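Binding domain (Hc) of Paraclostridial Mosquitocidal Protein 1 (Paraclostridium bifermentans, PDB 6HOX) forms the receptor-binding part of a botulinum-like neurotoxin that targets Anopheles mosquitoes, and probably directs the toxin to host nerve cells before its light chain enters the cytosol. Local coordinates at residues A[256-260]-A[261-265]; A[375-378]-A[379-382]; A[415-418]-A[419-423]; A[424-427]-A[428-431]. All coordinates share one frame; numbering follows the deposited sequence. Where two conformers were deposited one is given.

Contact 1: A[256-260]-A[261-265]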
loop_
_atom_site.group_PDB
_atom_site.type_symbol
_atom_site.label_atom_id
_atom_site.label_comp_id
_atom_site.label_asym_id
_atom_site.label_seq_id
_atom_site.Cartn_x
_atom_site.Cartn_y
_atom_site.Cartn_z
ATOM N N PRO A 256 -4.550 -7.293 4.014
ATOM C CA PRO A 256 -4.893 -8.659 3.622
ATOM C C PRO A 256 -6.205 -8.709 2.822
ATOM O O PRO A 256 -7.166 -8.032 3.165
ATOM C CB PRO A 256 -4.992 -9.393 4.960
ATOM C CG PRO A 256 -4.089 -8.592 5.878
ATOM C CD PRO A 256 -4.316 -7.155 5.461
ATOM N N LEU A 257 -6.204 -9.487 1.730
ATOM C CA LEU A 257 -7.375 -9.664 0.893
ATOM C C LEU A 257 -8.361 -10.556 1.662
ATOM O O LEU A 257 -7.951 -11.519 2.290
ATOM C CB LEU A 257 -6.939 -10.294 -0.432
ATOM C CG LEU A 257 -8.018 -10.392 -1.515
ATOM C CD1 LEU A 257 -8.449 -9.009 -1.987
ATOM C CD2 LEU A 257 -7.519 -11.216 -2.694
ATOM N N GLU A 258 -9.652 -10.235 1.637
ATOM C CA GLU A 258 -10.623 -10.995 2.458
ATOM C C GLU A 258 -11.743 -11.600 1.616
ATOM O O GLU A 258 -12.114 -11.060 0.584
ATOM C CB GLU A 258 -11.289 -10.113 3.511
ATOM C CG GLU A 258 -10.314 -9.480 4.492
ATOM C CD GLU A 258 -11.001 -8.607 5.531
ATOM O OE1 GLU A 258 -12.213 -8.843 5.808
ATOM O OE2 GLU A 258 -10.327 -7.699 6.067
ATOM N N TYR A 259 -12.323 -12.675 2.158
ATOM C CA TYR A 259 -13.537 -13.276 1.664
ATOM C C TYR A 259 -14.745 -12.514 2.205
ATOM O O TYR A 259 -14.696 -11.937 3.283
ATOM C CB TYR A 259 -13.648 -14.740 2.096
ATOM C CG TYR A 259 -12.678 -15.669 1.422
ATOM C CD1 TYR A 259 -12.789 -15.915 0.067
ATOM C CD2 TYR A 259 -11.665 -16.313 2.127
ATOM C CE1 TYR A 259 -11.918 -16.767 -0.587
ATOM C CE2 TYR A 259 -10.774 -17.161 1.480
ATOM C CZ TYR A 259 -10.909 -17.391 0.118
ATOM O OH TYR A 259 -10.095 -18.259 -0.551
ATOM N N ASN A 260 -15.825 -12.534 1.420
ATOM C CA ASN A 260 -17.118 -12.033 1.844
ATOM C C ASN A 260 -17.021 -10.541 2.188
ATOM O O ASN A 260 -17.730 -10.064 3.070
ATOM C CB ASN A 260 -17.663 -12.854 3.021
ATOM C CG ASN A 260 -19.116 -12.569 3.314
ATOM O OD1 ASN A 260 -19.909 -12.409 2.390
ATOM N ND2 ASN A 260 -19.463 -12.446 4.589
ATOM N N LYS A 261 -16.197 -9.802 1.441
ATOM C CA LYS A 261 -16.018 -8.378 1.640
ATOM C C LYS A 261 -16.213 -7.645 0.312
ATOM O O LYS A 261 -15.595 -8.024 -0.710
ATOM C CB LYS A 261 -14.631 -8.114 2.211
ATOM C CG LYS A 261 -14.237 -6.650 2.342
ATOM C CD LYS A 261 -12.850 -6.499 2.918
ATOM C CE LYS A 261 -12.398 -5.063 2.966
ATOM N NZ LYS A 261 -11.340 -4.874 3.978
ATOM N N SER A 262 -17.079 -6.616 0.330
ATOM C CA SER A 262 -17.424 -5.856 -0.883
ATOM C C SER A 262 -16.199 -5.105 -1.405
ATOM O O SER A 262 -15.578 -4.332 -0.679
ATOM C CB SER A 262 -18.565 -4.899 -0.670
ATOM O OG SER A 262 -19.785 -5.597 -0.766
ATOM N N TYR A 263 -15.911 -5.321 -2.688
ATOM C CA TYR A 263 -14.755 -4.740 -3.337
ATOM C C TYR A 263 -15.166 -4.157 -4.690
ATOM O O TYR A 263 -16.087 -4.638 -5.329
ATOM C CB TYR A 263 -13.665 -5.783 -3.612
ATOM C CG TYR A 263 -12.852 -6.260 -2.436
ATOM C CD1 TYR A 263 -12.182 -5.376 -1.598
ATOM C CD2 TYR A 263 -12.686 -7.617 -2.209
ATOM C CE1 TYR A 263 -11.397 -5.836 -0.548
ATOM C CE2 TYR A 263 -11.935 -8.092 -1.142
ATOM C CZ TYR A 263 -11.269 -7.199 -0.320
ATOM O OH TYR A 263 -10.529 -7.676 0.720
ATOM N N TYR A 264 -14.429 -3.133 -5.120
ATOM C CA TYR A 264 -14.333 -2.781 -6.517
ATOM C C TYR A 264 -13.176 -3.569 -7.116
ATOM O O TYR A 264 -12.096 -3.664 -6.524
ATOM C CB TYR A 264 -14.126 -1.273 -6.704
ATOM C CG TYR A 264 -15.172 -0.442 -6.008
ATOM C CD1 TYR A 264 -16.422 -0.239 -6.568
ATOM C CD2 TYR A 264 -14.919 0.125 -4.771
ATOM C CE1 TYR A 264 -17.387 0.514 -5.916
ATOM C CE2 TYR A 264 -15.875 0.877 -4.103
ATOM C CZ TYR A 264 -17.118 1.064 -4.673
ATOM O OH TYR A 264 -18.055 1.816 -4.013
ATOM N N MET A 265 -13.409 -4.110 -8.306
ATOM C CA MET A 265 -12.445 -4.934 -8.967
ATOM C C MET A 265 -11.941 -4.159 -10.177
ATOM O O MET A 265 -12.757 -3.691 -10.983
ATOM C CB MET A 265 -13.076 -6.267 -9.382
ATOM C CG MET A 265 -12.131 -7.209 -10.069
ATOM S SD MET A 265 -12.966 -8.749 -10.436
ATOM C CE MET A 265 -11.582 -9.693 -11.066
HETATM O O HOH W 1 -9.066 -6.159 2.201
HETATM O O HOH W 2 -14.507 -10.464 -0.833
HETATM O O HOH W 3 -12.048 -5.646 6.400
#
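In the beta-trefoil half of the binding domain, the loop leading into strand 263-267 folds back so that Tyr263 reaches the backbone at Glu258. The phenol oxygen OH of Tyr263 accepts the N-H of Glu258 at 2.9 Å and 155°, and the donor lies in the plane of the ring at its edge. The same oxygen gives its proton to a water 2.6 Å away, also in the ring plane; that water donates to Pro256 O and accepts from Lys261 NZ. With donor, acceptor and ring coplanar, the hydroxyl is fixed in direction. CD1 of Leu257 approaches the ring obliquely, 3.7 Å from CE2 of Tyr263, while CG of Lys261 sits over one face toward the rim. Lys261 is fully extended, its CG anti to the backbone N (chi1 174°), which carries NZ past the ring to Glu258. Their salt bridge is long, 3.7 Å from Glu258 OE2 to Lys261 NZ, and a water bridges the same two atoms; OE2 has its stronger partner in Lys327. Leu257 packs against Ile319 of strand 316-320 and Phe437 of strand 435-438, the two strands that flank strand 263-267.

Contact 2: A[375-378]-A[379-382]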
loop_
_atom_site.group_PDB
_atom_site.type_symbol
_atom_site.label_atom_id
_atom_site.label_comp_id
_atom_site.label_asym_id
_atom_site.label_seq_id
_atom_site.Cartn_x
_atom_site.Cartn_y
_atom_site.Cartn_z
ATOM N N LEU A 375 1.812 -14.932 -9.215
ATOM C CA LEU A 375 2.906 -15.426 -10.037
ATOM C C LEU A 375 4.143 -14.532 -9.906
ATOM O O LEU A 375 5.194 -14.879 -10.416
ATOM C CB LEU A 375 2.445 -15.490 -11.498
ATOM C CG LEU A 375 1.366 -16.528 -11.811
ATOM C CD1 LEU A 375 0.921 -16.409 -13.258
ATOM C CD2 LEU A 375 1.863 -17.938 -11.536
ATOM N N GLN A 376 3.983 -13.367 -9.275
ATOM C CA GLN A 376 5.081 -12.461 -8.937
ATOM C C GLN A 376 5.445 -12.733 -7.466
ATOM O O GLN A 376 5.280 -13.834 -7.000
ATOM C CB GLN A 376 4.652 -11.023 -9.256
ATOM C CG GLN A 376 4.302 -10.788 -10.724
ATOM C CD GLN A 376 5.478 -11.039 -11.639
ATOM O OE1 GLN A 376 6.587 -10.566 -11.394
ATOM N NE2 GLN A 376 5.251 -11.797 -12.704
ATOM N N SER A 377 5.924 -11.736 -6.728
ATOM C CA SER A 377 6.306 -11.923 -5.313
ATOM C C SER A 377 5.139 -11.544 -4.395
ATOM O O SER A 377 4.208 -10.878 -4.827
ATOM C CB SER A 377 7.522 -11.124 -5.019
ATOM O OG SER A 377 7.382 -9.821 -5.564
ATOM N N ASN A 378 5.208 -11.985 -3.132
ATOM C CA ASN A 378 4.129 -11.828 -2.141
ATOM C C ASN A 378 3.863 -10.359 -1.793
ATOM O O ASN A 378 2.807 -10.054 -1.229
ATOM C CB ASN A 378 4.439 -12.512 -0.811
ATOM C CG ASN A 378 4.284 -14.016 -0.835
ATOM O OD1 ASN A 378 3.638 -14.573 -1.720
ATOM N ND2 ASN A 378 4.866 -14.674 0.157
ATOM N N ASP A 379 4.818 -9.470 -2.098
ATOM C CA ASP A 379 4.707 -8.070 -1.762
ATOM C C ASP A 379 3.775 -7.312 -2.723
ATOM O O ASP A 379 3.403 -6.181 -2.437
ATOM C CB ASP A 379 6.087 -7.409 -1.739
ATOM C CG ASP A 379 6.847 -7.626 -3.030
ATOM O OD1 ASP A 379 7.217 -8.782 -3.301
ATOM O OD2 ASP A 379 6.981 -6.658 -3.784
ATOM N N LYS A 380 3.430 -7.895 -3.880
ATOM C CA LYS A 380 2.551 -7.209 -4.856
ATOM C C LYS A 380 1.136 -7.052 -4.279
ATOM O O LYS A 380 0.632 -7.918 -3.567
ATOM C CB LYS A 380 2.589 -7.971 -6.181
ATOM C CG LYS A 380 3.983 -8.078 -6.774
ATOM C CD LYS A 380 4.663 -6.731 -6.842
ATOM C CE LYS A 380 5.827 -6.655 -7.815
ATOM N NZ LYS A 380 6.695 -7.846 -7.682
ATOM N N TYR A 381 0.516 -5.899 -4.548
ATOM C CA TYR A 381 -0.802 -5.588 -4.012
ATOM C C TYR A 381 -1.892 -5.921 -5.034
ATOM O O TYR A 381 -3.018 -5.487 -4.879
ATOM C CB TYR A 381 -0.900 -4.114 -3.621
ATOM C CG TYR A 381 -0.065 -3.722 -2.429
ATOM C CD1 TYR A 381 0.649 -4.656 -1.687
ATOM C CD2 TYR A 381 0.028 -2.399 -2.042
ATOM C CE1 TYR A 381 1.456 -4.287 -0.619
ATOM C CE2 TYR A 381 0.819 -2.018 -0.967
ATOM C CZ TYR A 381 1.524 -2.963 -0.243
ATOM O OH TYR A 381 2.297 -2.595 0.830
ATOM N N TYR A 382 -1.522 -6.657 -6.085
ATOM C CA TYR A 382 -2.445 -7.186 -7.080
ATOM C C TYR A 382 -2.292 -8.706 -7.101
ATOM O O TYR A 382 -1.366 -9.244 -6.492
ATOM C CB TYR A 382 -2.144 -6.582 -8.451
ATOM C CG TYR A 382 -0.695 -6.655 -8.867
ATOM C CD1 TYR A 382 -0.147 -7.816 -9.397
ATOM C CD2 TYR A 382 0.143 -5.559 -8.719
ATOM C CE1 TYR A 382 1.189 -7.881 -9.773
ATOM C CE2 TYR A 382 1.475 -5.604 -9.102
ATOM C CZ TYR A 382 2.005 -6.767 -9.620
ATOM O OH TYR A 382 3.324 -6.797 -9.986
HETATM O O HOH W 4 7.872 -9.879 -9.174
HETATM O O HOH W 5 0.587 -11.023 -3.255
#
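The ring of Tyr382 takes CB of Lys380 over one face, 3.7 Å above its plane and offset toward the rim, and meets CG of Gln376 at its edge, where the ring's OH comes within 4.2 Å of that carbon. The amide of Gln376 is inclined 38° to the ring. These groups belong to the connection between strands 369-373 and 384-388, which reverses through a type I beta turn from Ser377 to Lys380. The turn is closed by Lys380 N donating to Ser377 O at 3.2 Å; the bond is straight at the hydrogen, 169°, yet the donor stands above the carbonyl plane and not on a lone pair.

A second, side-chain network spans the turn. Ser377 OG donates to Asp379 OD1 at a very short 2.5 Å, a length that is doubtful, and accepts from Lys380 NZ, so one hydroxyl joins a carboxylate to an ammonium group. The aspartate turns inward because its CG lies between the backbone N and the carbonyl carbon (chi1 54°), which brings the carboxylate back over the turn. Lys380 bends at chi2 and chi4, its CG lying 3.9 Å from Gln376 CB before NZ returns to the serine. The positive end would probably stabilise the charge on Asp379. Asn378 ND2 donates to Phe244 O and its OD1 accepts from Lys331 NZ, and Gln376 NE2 is held by Tyr422 OH. On the other branch of its amide, Gln376 OE1 accepts from a water at 2.7 Å, and this water in turn accepts from Lys380 NZ.

Contact 3: A[415-418]-A[419-423]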
loop_
_atom_site.group_PDB
_atom_site.type_symbol
_atom_site.label_atom_id
_atom_site.label_comp_id
_atom_site.label_asym_id
_atom_site.label_seq_id
_atom_site.Cartn_x
_atom_site.Cartn_y
_atom_site.Cartn_z
ATOM N N SER A 415 -7.341 -15.991 -21.196
ATOM C CA SER A 415 -6.226 -16.030 -22.168
ATOM C C SER A 415 -5.363 -17.275 -21.941
ATOM O O SER A 415 -4.609 -17.349 -20.971
ATOM C CB SER A 415 -5.350 -14.791 -22.124
ATOM O OG SER A 415 -4.205 -14.953 -22.978
ATOM N N GLY A 416 -5.488 -18.234 -22.865
ATOM C CA GLY A 416 -4.632 -19.412 -22.920
ATOM C C GLY A 416 -3.209 -19.030 -23.273
ATOM O O GLY A 416 -2.280 -19.566 -22.706
ATOM N N TRP A 417 -3.049 -18.048 -24.171
ATOM C CA TRP A 417 -1.719 -17.578 -24.591
ATOM C C TRP A 417 -0.944 -16.991 -23.398
ATOM O O TRP A 417 0.215 -17.293 -23.212
ATOM C CB TRP A 417 -1.815 -16.557 -25.727
ATOM C CG TRP A 417 -0.463 -16.139 -26.211
ATOM C CD1 TRP A 417 0.187 -14.974 -25.938
ATOM C CD2 TRP A 417 0.426 -16.913 -27.025
ATOM N NE1 TRP A 417 1.425 -14.981 -26.516
ATOM C CE2 TRP A 417 1.604 -16.155 -27.188
ATOM C CE3 TRP A 417 0.357 -18.186 -27.602
ATOM C CZ2 TRP A 417 2.694 -16.615 -27.921
ATOM C CZ3 TRP A 417 1.438 -18.644 -28.321
ATOM C CH2 TRP A 417 2.587 -17.863 -28.487
ATOM N N TYR A 418 -1.589 -16.123 -22.622
ATOM C CA TYR A 418 -0.921 -15.486 -21.470
ATOM C C TYR A 418 -0.565 -16.544 -20.428
ATOM O O TYR A 418 0.483 -16.465 -19.795
ATOM C CB TYR A 418 -1.778 -14.385 -20.851
ATOM C CG TYR A 418 -2.029 -13.212 -21.754
ATOM C CD1 TYR A 418 -1.287 -13.031 -22.910
ATOM C CD2 TYR A 418 -3.006 -12.274 -21.457
ATOM C CE1 TYR A 418 -1.524 -11.969 -23.758
ATOM C CE2 TYR A 418 -3.260 -11.209 -22.306
ATOM C CZ TYR A 418 -2.505 -11.051 -23.454
ATOM O OH TYR A 418 -2.712 -10.020 -24.317
ATOM N N LEU A 419 -1.447 -17.519 -20.245
ATOM C CA LEU A 419 -1.161 -18.583 -19.290
ATOM C C LEU A 419 0.107 -19.332 -19.712
ATOM O O LEU A 419 1.052 -19.413 -18.938
ATOM C CB LEU A 419 -2.349 -19.536 -19.197
ATOM C CG LEU A 419 -2.141 -20.743 -18.285
ATOM C CD1 LEU A 419 -1.930 -20.309 -16.835
ATOM C CD2 LEU A 419 -3.333 -21.683 -18.387
ATOM N N ASP A 420 0.121 -19.861 -20.942
ATOM C CA ASP A 420 1.200 -20.750 -21.376
ATOM C C ASP A 420 2.529 -19.994 -21.526
ATOM O O ASP A 420 3.580 -20.588 -21.351
ATOM C CB ASP A 420 0.875 -21.446 -22.705
ATOM C CG ASP A 420 -0.332 -22.368 -22.660
ATOM O OD1 ASP A 420 -0.737 -22.769 -21.540
ATOM O OD2 ASP A 420 -0.892 -22.642 -23.749
ATOM N N ASN A 421 2.482 -18.688 -21.813
ATOM C CA ASN A 421 3.702 -17.895 -22.055
ATOM C C ASN A 421 3.917 -16.842 -20.951
ATOM O O ASN A 421 4.601 -15.840 -21.151
ATOM C CB ASN A 421 3.622 -17.264 -23.444
ATOM C CG ASN A 421 3.541 -18.313 -24.530
ATOM O OD1 ASN A 421 2.451 -18.585 -25.050
ATOM N ND2 ASN A 421 4.666 -18.948 -24.815
ATOM N N TYR A 422 3.369 -17.076 -19.761
ATOM C CA TYR A 422 3.366 -16.031 -18.734
ATOM C C TYR A 422 4.770 -15.455 -18.521
ATOM O O TYR A 422 4.945 -14.233 -18.486
ATOM C CB TYR A 422 2.845 -16.539 -17.392
ATOM C CG TYR A 422 2.766 -15.433 -16.373
ATOM C CD1 TYR A 422 1.792 -14.455 -16.477
ATOM C CD2 TYR A 422 3.697 -15.321 -15.351
ATOM C CE1 TYR A 422 1.708 -13.417 -15.560
ATOM C CE2 TYR A 422 3.635 -14.283 -14.434
ATOM C CZ TYR A 422 2.638 -13.327 -14.539
ATOM O OH TYR A 422 2.540 -12.305 -13.643
ATOM N N LYS A 423 5.762 -16.344 -18.393
ATOM C CA LYS A 423 7.104 -15.962 -17.961
ATOM C C LYS A 423 7.756 -14.992 -18.956
ATOM O O LYS A 423 8.651 -14.264 -18.576
ATOM C CB LYS A 423 7.968 -17.212 -17.764
ATOM C CG LYS A 423 7.545 -18.059 -16.576
ATOM C CD LYS A 423 8.292 -19.363 -16.405
ATOM C CE LYS A 423 7.613 -20.252 -15.382
ATOM N NZ LYS A 423 8.583 -20.925 -14.483
#
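Trp417 and Asn421, one helical turn apart, set their flat groups against each other: one terminal atom of the Asn421 amide lies over the centre of one indole face, the two planes 38° apart. The tryptophan reaches this place because its CG is anti to the backbone N (chi1 -177°), laying the indole back along the short helix 416-420 toward its end. In the backbone, Asn421 N donates to Trp417 O at 3.0 Å, and CB of Asn421 rests 3.4 Å from the same Trp417 O; Asn421 is the first residue to depart from helical geometry. At the start of the helix the relation is different. Ser415 OG accepts from Tyr418 N at 2.9 Å, and it also stands over one face of the Tyr418 ring, offset toward the rim. Tyr418 and Tyr422 are carried to the buried side, where Tyr418 OH meets Lys432, while Leu419 turns to Leu395 and Arg386. Helical bonds join the two ends: Leu419 N to Ser415 O at 3.2 Å, and the straighter Asp420 N to Gly416 O at 168°. In this trefoil-type region, strand 409-415 thus passes directly into a one-turn helix with a serine N-cap.

Contact 4: A[424-427]-A[428-431]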
loop_
_atom_site.group_PDB
_atom_site.type_symbol
_atom_site.label_atom_id
_atom_site.label_comp_id
_atom_site.label_asym_id
_atom_site.label_seq_id
_atom_site.Cartn_x
_atom_site.Cartn_y
_atom_site.Cartn_z
ATOM N N THR A 424 7.300 -14.975 -20.214
ATOM C CA THR A 424 7.966 -14.207 -21.266
ATOM C C THR A 424 7.159 -12.970 -21.693
ATOM O O THR A 424 7.597 -12.252 -22.581
ATOM C CB THR A 424 8.259 -15.110 -22.473
ATOM O OG1 THR A 424 7.022 -15.548 -23.044
ATOM C CG2 THR A 424 9.136 -16.288 -22.110
ATOM N N LEU A 425 6.001 -12.716 -21.070
ATOM C CA LEU A 425 5.091 -11.680 -21.544
ATOM C C LEU A 425 5.774 -10.317 -21.457
ATOM O O LEU A 425 6.512 -10.058 -20.518
ATOM C CB LEU A 425 3.817 -11.665 -20.695
ATOM C CG LEU A 425 2.897 -12.876 -20.829
ATOM C CD1 LEU A 425 1.757 -12.787 -19.841
ATOM C CD2 LEU A 425 2.355 -13.000 -22.239
ATOM N N ASP A 426 5.471 -9.451 -22.423
ATOM C CA ASP A 426 5.864 -8.051 -22.353
ATOM C C ASP A 426 5.052 -7.342 -21.259
ATOM O O ASP A 426 4.016 -7.836 -20.782
ATOM C CB ASP A 426 5.756 -7.355 -23.711
ATOM C CG ASP A 426 4.387 -7.397 -24.364
ATOM O OD1 ASP A 426 3.404 -6.957 -23.737
ATOM O OD2 ASP A 426 4.324 -7.842 -25.523
ATOM N N LEU A 427 5.547 -6.167 -20.865
ATOM C CA LEU A 427 5.024 -5.410 -19.726
ATOM C C LEU A 427 3.511 -5.175 -19.851
ATOM O O LEU A 427 2.801 -5.336 -18.877
ATOM C CB LEU A 427 5.765 -4.071 -19.642
ATOM C CG LEU A 427 5.443 -3.223 -18.410
ATOM C CD1 LEU A 427 5.901 -3.913 -17.135
ATOM C CD2 LEU A 427 6.076 -1.842 -18.516
ATOM N N LYS A 428 3.044 -4.774 -21.039
ATOM C CA LYS A 428 1.637 -4.440 -21.288
ATOM C C LYS A 428 0.745 -5.655 -20.981
ATOM O O LYS A 428 -0.314 -5.523 -20.368
ATOM C CB LYS A 428 1.471 -3.974 -22.737
ATOM C CG LYS A 428 0.051 -3.618 -23.163
ATOM C CD LYS A 428 -0.280 -3.956 -24.617
ATOM C CE LYS A 428 -0.346 -5.450 -24.884
ATOM N NZ LYS A 428 -1.042 -5.778 -26.151
ATOM N N LYS A 429 1.180 -6.849 -21.404
ATOM C CA LYS A 429 0.390 -8.060 -21.252
ATOM C C LYS A 429 0.385 -8.483 -19.788
ATOM O O LYS A 429 -0.658 -8.850 -19.284
ATOM C CB LYS A 429 0.927 -9.171 -22.152
ATOM C CG LYS A 429 0.660 -8.931 -23.625
ATOM C CD LYS A 429 1.158 -10.036 -24.506
ATOM C CE LYS A 429 1.732 -9.539 -25.817
ATOM N NZ LYS A 429 0.846 -8.560 -26.481
ATOM N N HIS A 430 1.555 -8.441 -19.139
ATOM C CA HIS A 430 1.643 -8.644 -17.685
ATOM C C HIS A 430 0.631 -7.718 -17.002
ATOM O O HIS A 430 -0.149 -8.182 -16.189
ATOM C CB HIS A 430 3.068 -8.460 -17.122
ATOM C CG HIS A 430 3.906 -9.700 -17.093
ATOM N ND1 HIS A 430 5.290 -9.661 -17.118
ATOM C CD2 HIS A 430 3.574 -11.010 -17.072
ATOM C CE1 HIS A 430 5.771 -10.889 -17.112
ATOM N NE2 HIS A 430 4.739 -11.738 -17.080
ATOM N N THR A 431 0.627 -6.425 -17.369
ATOM C CA THR A 431 -0.244 -5.401 -16.778
ATOM C C THR A 431 -1.732 -5.802 -16.913
ATOM O O THR A 431 -2.485 -5.670 -15.950
ATOM C CB THR A 431 0.085 -4.017 -17.373
ATOM O OG1 THR A 431 1.414 -3.631 -17.006
ATOM C CG2 THR A 431 -0.831 -2.916 -16.902
#
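Leu427 O is gripped twice by Thr431, by its backbone N and by its hydroxyl OG1, each at 2.9 Å. The two donors come from different directions: the amide is tilted only 19° from the carbonyl plane, whereas OG1 stands well above it. OG1 is anti to the carbonyl carbon (chi1 -65°), which turns the hydroxyl back toward the preceding helical turn. One residue earlier, Asp426 O receives His430 N at 3.0 Å, almost in line with the carbonyl bond, and a weak bond from Lys429 N. The carboxylate of Asp426 is brought over the N-terminal end of the helix by a chi1 of 57°, where OD1 takes Lys429 N at 3.2 Å. Its other oxygen, OD2, lies 3.7 Å from Lys429 NZ, a long salt bridge, as the lysine chain curls around the aspartate through bends at chi3 and chi4. The acid's charge probably also suits the positive end of the helix dipole.

Elsewhere, CB of Leu425 makes a CH-pi contact over one face of the His430 imidazole, 3.9 Å from the ring centroid, in one of the histidine's two deposited conformers, whose NE2 is held by Tyr422 O. CD2 of Leu425 lies 3.9 Å from CD of Lys429, the two side chains crossing at about a right angle. Asp426 OD1 with Lys429 N forms the N-cap of helix 427-432, and Leu425 packs beside its first turn.

All four contacts lie in the C-terminal, trefoil-type receptor-binding region and follow one another along the chain. Contacts 3 and 4 are the closest pair, with centres about 10 Å apart, and illustrate how consecutive capped helices can be tied together: Tyr422 O probably accepts from His430 NE2, 2.9 Å away in one of the two histidine conformers, while Tyr418 CD1 packs 3.7 Å from Leu425 CD2. Contact 2 joins the same group through Tyr422, whose CE2 packs 3.4 Å from Leu375 CB. Tyr422 thus links three contacts. Contact 1 stands apart, its nearest atoms about 7 Å from contact 2 and about 11 Å from contact 4, at the loop entering strand 263-267.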